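Local structure of EvpC (Edwardsiella tarda, 3EAA) at residues V59-W62 / M63-A66; G154-L157 / I158-K161. The protein is a type VI secretion system protein of the Hcp family that probably forms hexameric rings which stack into a secretion tube, and is itself secreted. One frame throughout, in Å; residues are numbered along the deposited sequence.

Contact 1. Residues V59-W62 / M63-A66; sequences VTKW and MDCA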
loop_
_atom_site.group_PDB
_atom_site.type_symbol
_atom_site.label_atom_id
_atom_site.label_comp_id
_atom_site.label_asym_id
_atom_site.label_seq_id
_atom_site.Cartn_x
_atom_site.Cartn_y
_atom_site.Cartn_z
ATOM N N VAL A 59 5.499 -11.973 19.097
ATOM C CA VAL A 59 5.143 -11.228 20.278
ATOM C C VAL A 59 5.447 -9.750 20.110
ATOM O O VAL A 59 6.421 -9.379 19.474
ATOM C CB VAL A 59 5.820 -11.820 21.521
ATOM C CG1 VAL A 59 6.031 -10.756 22.587
ATOM C CG2 VAL A 59 4.981 -12.958 22.046
ATOM N N THR A 60 4.588 -8.911 20.669
ATOM C CA THR A 60 4.863 -7.486 20.741
ATOM C C THR A 60 4.838 -7.027 22.196
ATOM O O THR A 60 3.972 -7.433 22.965
ATOM C CB THR A 60 3.864 -6.661 19.907
ATOM O OG1 THR A 60 3.878 -7.131 18.558
ATOM C CG2 THR A 60 4.247 -5.198 19.910
ATOM N N LYS A 61 5.801 -6.189 22.567
ATOM C CA LYS A 61 5.898 -5.699 23.934
ATOM C C LYS A 61 6.869 -4.530 24.031
ATOM O O LYS A 61 7.596 -4.245 23.080
ATOM C CB LYS A 61 6.311 -6.830 24.886
ATOM C CG LYS A 61 7.361 -7.768 24.322
ATOM C CD LYS A 61 8.775 -7.263 24.581
ATOM C CE LYS A 61 9.357 -7.838 25.863
ATOM N NZ LYS A 61 10.729 -7.311 26.126
ATOM N N TRP A 62 6.863 -3.849 25.176
ATOM C CA TRP A 62 7.770 -2.736 25.406
ATOM C C TRP A 62 9.120 -3.290 25.764
ATOM O O TRP A 62 9.291 -4.497 25.898
ATOM C CB TRP A 62 7.294 -1.854 26.561
ATOM C CG TRP A 62 5.941 -1.251 26.352
ATOM C CD1 TRP A 62 4.870 -1.309 27.205
ATOM C CD2 TRP A 62 5.505 -0.508 25.211
ATOM N NE1 TRP A 62 3.798 -0.643 26.663
ATOM C CE2 TRP A 62 4.159 -0.144 25.434
ATOM C CE3 TRP A 62 6.118 -0.115 24.016
ATOM C CZ2 TRP A 62 3.420 0.593 24.513
ATOM C CZ3 TRP A 62 5.378 0.615 23.098
ATOM C CH2 TRP A 62 4.046 0.962 23.353
HETATM N N MSE A 63 10.088 -2.399 25.912
HETATM C CA MSE A 63 11.352 -2.776 26.509
HETATM C C MSE A 63 11.133 -3.026 27.976
HETATM O O MSE A 63 10.446 -2.269 28.664
HETATM C CB MSE A 63 12.382 -1.664 26.357
HETATM C CG MSE A 63 13.323 -1.851 25.186
HETATM SE SE MSE A 63 14.998 -0.884 25.435
HETATM C CE MSE A 63 16.039 -1.784 24.042
ATOM N N ASP A 64 11.731 -4.087 28.471
ATOM C CA ASP A 64 11.730 -4.300 29.897
ATOM C C ASP A 64 13.054 -4.910 30.307
ATOM O O ASP A 64 14.086 -4.676 29.682
ATOM C CB ASP A 64 10.558 -5.186 30.300
ATOM C CG ASP A 64 10.283 -6.250 29.290
ATOM O OD1 ASP A 64 11.253 -6.915 28.877
ATOM O OD2 ASP A 64 9.108 -6.421 28.908
ATOM N N CYS A 65 13.007 -5.690 31.370
ATOM C CA CYS A 65 14.188 -6.303 31.932
ATOM C C CYS A 65 14.523 -7.566 31.165
ATOM O O CYS A 65 15.569 -8.174 31.383
ATOM C CB CYS A 65 13.904 -6.665 33.381
ATOM S SG CYS A 65 12.341 -7.521 33.558
ATOM N N ALA A 66 13.622 -7.979 30.283
ATOM C CA ALA A 66 13.833 -9.217 29.555
ATOM C C ALA A 66 14.536 -8.930 28.248
ATOM O O ALA A 66 15.187 -9.805 27.680
ATOM C CB ALA A 66 12.524 -9.911 29.306
#

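Contact 2. Residues G154-L157 / I158-K161; sequences GWSL and ITNK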
loop_
_atom_site.group_PDB
_atom_site.type_symbol
_atom_site.label_atom_id
_atom_site.label_comp_id
_atom_site.label_asym_id
_atom_site.label_seq_id
_atom_site.Cartn_x
_atom_site.Cartn_y
_atom_site.Cartn_z
ATOM N N GLY A 154 -3.156 -30.062 21.006
ATOM C CA GLY A 154 -1.946 -29.487 20.466
ATOM C C GLY A 154 -1.323 -30.362 19.413
ATOM O O GLY A 154 -2.010 -31.144 18.775
ATOM N N TRP A 155 -0.012 -30.243 19.238
ATOM C CA TRP A 155 0.648 -30.912 18.131
ATOM C C TRP A 155 2.162 -30.808 18.241
ATOM O O TRP A 155 2.684 -29.919 18.912
ATOM C CB TRP A 155 0.153 -30.307 16.821
ATOM C CG TRP A 155 0.715 -30.909 15.591
ATOM C CD1 TRP A 155 1.902 -30.598 14.998
ATOM C CD2 TRP A 155 0.105 -31.907 14.762
ATOM N NE1 TRP A 155 2.076 -31.348 13.861
ATOM C CE2 TRP A 155 0.987 -32.161 13.695
ATOM C CE3 TRP A 155 -1.101 -32.612 14.827
ATOM C CZ2 TRP A 155 0.709 -33.093 12.700
ATOM C CZ3 TRP A 155 -1.378 -33.540 13.833
ATOM C CH2 TRP A 155 -0.477 -33.772 12.787
ATOM N N SER A 156 2.862 -31.737 17.592
ATOM C CA SER A 156 4.322 -31.776 17.628
ATOM C C SER A 156 4.936 -31.908 16.253
ATOM O O SER A 156 4.563 -32.787 15.485
ATOM C CB SER A 156 4.811 -32.950 18.465
ATOM O OG SER A 156 6.196 -33.184 18.246
ATOM N N LEU A 157 5.916 -31.056 15.970
ATOM C CA LEU A 157 6.636 -31.083 14.706
ATOM C C LEU A 157 7.775 -32.091 14.714
ATOM O O LEU A 157 8.456 -32.266 13.704
ATOM C CB LEU A 157 7.175 -29.693 14.383
ATOM C CG LEU A 157 6.098 -28.631 14.152
ATOM C CD1 LEU A 157 6.705 -27.238 14.101
ATOM C CD2 LEU A 157 5.301 -28.940 12.886
ATOM N N ILE A 158 7.987 -32.755 15.846
ATOM C CA ILE A 158 8.991 -33.806 15.894
ATOM C C ILE A 158 8.368 -35.153 15.515
ATOM O O ILE A 158 9.046 -36.039 14.997
ATOM C CB ILE A 158 9.662 -33.923 17.279
ATOM C CG1 ILE A 158 9.603 -32.602 18.042
ATOM C CG2 ILE A 158 11.105 -34.370 17.132
ATOM C CD1 ILE A 158 10.400 -32.625 19.336
ATOM N N THR A 159 7.072 -35.295 15.770
ATOM C CA THR A 159 6.379 -36.547 15.519
ATOM C C THR A 159 5.386 -36.422 14.360
ATOM O O THR A 159 5.074 -37.399 13.670
ATOM C CB THR A 159 5.618 -37.003 16.775
ATOM O OG1 THR A 159 6.477 -36.899 17.916
ATOM C CG2 THR A 159 5.169 -38.438 16.634
ATOM N N ASN A 160 4.901 -35.204 14.145
ATOM C CA ASN A 160 3.789 -34.978 13.238
ATOM C C ASN A 160 2.621 -35.818 13.711
ATOM O O ASN A 160 1.988 -36.519 12.933
ATOM C CB ASN A 160 4.161 -35.344 11.809
ATOM C CG ASN A 160 5.482 -34.737 11.378
ATOM O OD1 ASN A 160 5.712 -33.537 11.535
ATOM N ND2 ASN A 160 6.362 -35.569 10.829
ATOM N N LYS A 161 2.372 -35.766 15.014
ATOM C CA LYS A 161 1.186 -36.367 15.608
ATOM C C LYS A 161 0.504 -35.303 16.467
ATOM O O LYS A 161 1.038 -34.202 16.646
ATOM C CB LYS A 161 1.546 -37.593 16.470
ATOM C CG LYS A 161 2.227 -38.751 15.726
ATOM C CD LYS A 161 1.262 -39.585 14.888
ATOM C CE LYS A 161 1.999 -40.415 13.819
ATOM N NZ LYS A 161 2.671 -41.653 14.325
#

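Contact 1. Residues V59-W62 / M63-A66
Lys61 and Asp64 meet in a buried salt bridge where strand 52-62 runs out. Lys61 NZ lies 2.8 Å from Asp64 OD1. It comes from above the carboxylate, 37° out of its plane. Asp64 OD2 is farther, 3.3 Å from Lys61 NZ. The lysine chain is bent at chi2 and chi3, which curls the ammonium forward over the following residues. The two side chains cross at about a right angle. Lys61 NZ also forms a salt bridge with Glu124 of strand 123-129. Two carboxylates thus share one buried ammonium, which probably favours its charged form.

The hydrogen bonds fix both partners further. Lys61 NZ donates a weak bond to Trp62 O, at 3.2 Å. Ala66 N donates to Asp64 OD1 at 3.0 Å, on the anti side and from the opposite face to the lysine. CG of Asp64 stands between its own N and carbonyl carbon (chi1 37°). This torsion sets the carboxylate between Lys61 NZ and Ala66 N. Asp64 O bonds to Ser67 OG at the start of helix 67-76.

Packing contacts fall in two groups. The Lys61 side chain lies against Ile25, Ile126 and Leu70, and Asp64 also touches Ile25. Met63, modelled as selenomethionine, points away from the strand and packs on Tyr110 and Cys112 of strand 105-113. It also packs on Cys98 of a neighbouring subunit.

The Asp64 OD1 bond to Ala66 N closes an Asx turn. Together with the lysine bridge, it is a strand-to-helix junction: a strand of the Hcp-family β-barrel ends, and a side-chain cap leads the chain into helix 67-76.

Contact 2. Residues G154-L157 / I158-K161
Ser156 OG is gripped by two backbone N-H groups of the turn that follows it. Ile158 N donates to Ser156 OG at 3.0 Å, with an N-H...O angle of 149°. Thr159 N adds a weak bond to the same Ser156 OG, at 3.4 Å. The hydroxyl lies anti to its own backbone N (chi1 166°), which brings it beside the carbonyl and over the turn. Glu132 OE2, from the neighbouring strand 132-134, is a further hydrogen-bond partner of this buried oxygen.

The backbone of Ser156 holds the turn as well. Asn160 N donates to Ser156 O at 2.8 Å. Ser156 N donates to Lys161 O at 3.2 Å, and the bond is fairly straight at 159°. Leu157 to Thr159 have right-handed helical backbone angles and Asn160 left-handed ones; together the four residues reverse the chain.

Trp155 covers the returning segment. Lys161 O sits over one face of the indole, 3.1 Å from Trp155 CD2 and offset toward the rim. The six-membered ring reaches on to the backbone of Asn160, with Trp155 CZ2 3.5 Å from Asn160 C. The indole also packs on Ala52 and Met54, and on Val75 of another subunit.

The serine hydroxyl bound to Ile158 N makes an ST turn. The Asn160 N to Ser156 O bond closes an α-turn around it. This is a tight β-hairpin linking strands 154-156 and 161-162 near the C terminus.

Followed from the N terminus, the chain closes contact 1 first, at the exit of strand 52-62 into helix 67-76. Strands 80-88 to 132-134 come next, and contact 2 closes the last hairpin near the C terminus. The two are in series and neither nest nor cross. Their centres lie 29 Å apart, on opposite sides of the chain's centre. Contact 1 joins the sheet of strands 52-62 and 123-129 to the helix. Contact 2 turns the chain into strand 161-162, outermost within this chain of the sheet containing 132-134 and 154-156. Strand 52-62 serves both: its end forms contact 1, while Ala52 and Met54 pack against contact 2. Both touch a neighbouring subunit of the six-chain assembly.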